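Local coordinates for protein BCL9 homolog (Drosophila melanogaster, PDB 3ZPV) that takes part in Wnt signal transduction as a nuclear transcriptional coactivator, here represented by its short HD1 domain, at residues F8-Q13 with T29-H34. Numbering follows the deposited sequence.
Sequences FVFSTQ and TIIAYH
Phe10 meets His34 through an edge-to-face contact: the imidazole edge is turned to the phenyl face, with ring planes at 68° and His34 CD2 3.6 Å from Phe10 CZ. The opposite face of Phe10 takes Ile30 CD1, 3.9 Å from Phe10 CZ, so the phenyl is clasped between two side chains one helical turn apart, while Ile31 CD1 lies at its edge. The imidazole is fixed further by a hydrogen bond from His34 NE2 to Val9 O (2.9 Å), with the oxygen close to the ring plane but the donor 41° out of the carbonyl plane. His34 CG is anti to the backbone N, and one face of the imidazole lies against Phe8 CB, which sits 4.0 Å above its centre. Phe8 turns its ring edge toward that imidazole, and Ile31 CG2 covers one phenyl face, 3.9 Å from Phe8 CE1. An alanine in place of His34 would probably leave Val9 O without this donor and Phe10 without the ring atoms packed on one face. The cluster joins strand 8-10 to helix 30-35, the axes of the strand and of residues 30-34 standing 91° apart; His34 also touches Leu14 of helix 12-23, and the strand pairs in parallel with a strand of another protein's chain, continuing its sheet.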
# COMPACT_ATOMS: atom_id res chain seq x y z
N PHE L 8 10.06 -1.42 -2.79
CA PHE L 8 9.38 -2.64 -3.13
C PHE L 8 7.92 -2.31 -3.26
O PHE L 8 7.29 -1.76 -2.32
CB PHE L 8 9.62 -3.68 -2.07
CG PHE L 8 11.06 -4.02 -1.90
CD1 PHE L 8 11.88 -3.23 -1.10
CD2 PHE L 8 11.62 -5.12 -2.54
CE1 PHE L 8 13.22 -3.54 -0.92
CE2 PHE L 8 12.97 -5.43 -2.36
CZ PHE L 8 13.77 -4.65 -1.54
N VAL L 9 7.36 -2.66 -4.43
CA VAL L 9 6.00 -2.27 -4.77
C VAL L 9 5.02 -3.40 -4.46
O VAL L 9 5.23 -4.53 -4.83
CB VAL L 9 5.89 -1.92 -6.24
CG1 VAL L 9 4.47 -1.58 -6.62
CG2 VAL L 9 6.79 -0.74 -6.57
N PHE L 10 3.94 -3.07 -3.76
CA PHE L 10 2.95 -4.06 -3.37
C PHE L 10 1.61 -3.66 -3.91
O PHE L 10 1.13 -2.54 -3.67
CB PHE L 10 2.78 -4.10 -1.84
CG PHE L 10 3.96 -4.68 -1.09
CD1 PHE L 10 5.07 -3.89 -0.83
CD2 PHE L 10 3.93 -5.97 -0.62
CE1 PHE L 10 6.15 -4.41 -0.14
CE2 PHE L 10 5.00 -6.49 0.07
CZ PHE L 10 6.12 -5.72 0.31
N SER L 11 0.95 -4.60 -4.60
CA SER L 11 -0.48 -4.45 -4.87
C SER L 11 -1.24 -4.74 -3.58
O SER L 11 -0.66 -5.18 -2.60
CB SER L 11 -0.89 -5.41 -5.95
OG SER L 11 -0.78 -6.73 -5.47
N THR L 12 -2.52 -4.42 -3.55
CA THR L 12 -3.34 -4.74 -2.39
C THR L 12 -3.24 -6.21 -2.06
O THR L 12 -3.05 -6.60 -0.90
CB THR L 12 -4.81 -4.38 -2.62
OG1 THR L 12 -4.94 -2.96 -2.73
CG2 THR L 12 -5.72 -4.90 -1.46
N GLN L 13 -3.35 -7.05 -3.08
CA GLN L 13 -3.33 -8.50 -2.89
C GLN L 13 -2.02 -8.93 -2.27
O GLN L 13 -1.98 -9.68 -1.29
CB GLN L 13 -3.56 -9.18 -4.23
CG GLN L 13 -3.85 -10.68 -4.19
CD GLN L 13 -3.68 -11.24 -5.62
OE1 GLN L 13 -4.33 -10.67 -6.44
NE2 GLN L 13 -2.82 -12.25 -5.96
N THR L 29 9.18 -9.35 8.09
CA THR L 29 8.65 -8.16 7.45
C THR L 29 8.04 -8.51 6.12
O THR L 29 8.37 -9.55 5.52
CB THR L 29 9.77 -7.13 7.17
OG1 THR L 29 10.73 -7.69 6.28
CG2 THR L 29 10.45 -6.73 8.47
N ILE L 30 7.15 -7.64 5.64
CA ILE L 30 6.58 -7.83 4.30
C ILE L 30 7.64 -7.70 3.20
O ILE L 30 7.44 -8.18 2.09
CB ILE L 30 5.39 -6.90 4.00
CG1 ILE L 30 5.77 -5.42 4.20
CG2 ILE L 30 4.22 -7.26 4.87
CD1 ILE L 30 4.73 -4.46 3.68
N ILE L 31 8.75 -7.03 3.51
CA ILE L 31 9.85 -6.89 2.54
C ILE L 31 10.50 -8.24 2.34
O ILE L 31 10.75 -8.65 1.21
CB ILE L 31 10.90 -5.84 3.00
CG1 ILE L 31 10.26 -4.46 3.15
CG2 ILE L 31 12.04 -5.75 2.01
CD1 ILE L 31 9.52 -3.93 1.94
N ALA L 32 10.76 -8.95 3.42
CA ALA L 32 11.29 -10.31 3.34
C ALA L 32 10.39 -11.20 2.47
O ALA L 32 10.89 -12.00 1.65
CB ALA L 32 11.45 -10.91 4.73
N TYR L 33 9.08 -11.06 2.66
CA TYR L 33 8.11 -11.83 1.87
C TYR L 33 8.21 -11.49 0.40
O TYR L 33 8.15 -12.37 -0.46
CB TYR L 33 6.69 -11.57 2.39
CG TYR L 33 5.59 -12.14 1.51
CD1 TYR L 33 5.17 -13.45 1.64
CD2 TYR L 33 4.95 -11.35 0.56
CE1 TYR L 33 4.17 -13.97 0.84
CE2 TYR L 33 3.93 -11.86 -0.24
CZ TYR L 33 3.55 -13.18 -0.10
OH TYR L 33 2.55 -13.71 -0.91
N HIS L 34 8.33 -10.20 0.11
CA HIS L 34 8.38 -9.70 -1.26
C HIS L 34 9.58 -10.29 -2.02
O HIS L 34 9.43 -10.68 -3.17
CB HIS L 34 8.47 -8.17 -1.24
CG HIS L 34 8.20 -7.50 -2.56
ND1 HIS L 34 9.09 -7.53 -3.61
CD2 HIS L 34 7.15 -6.75 -2.97
CE1 HIS L 34 8.59 -6.84 -4.63
NE2 HIS L 34 7.41 -6.35 -4.26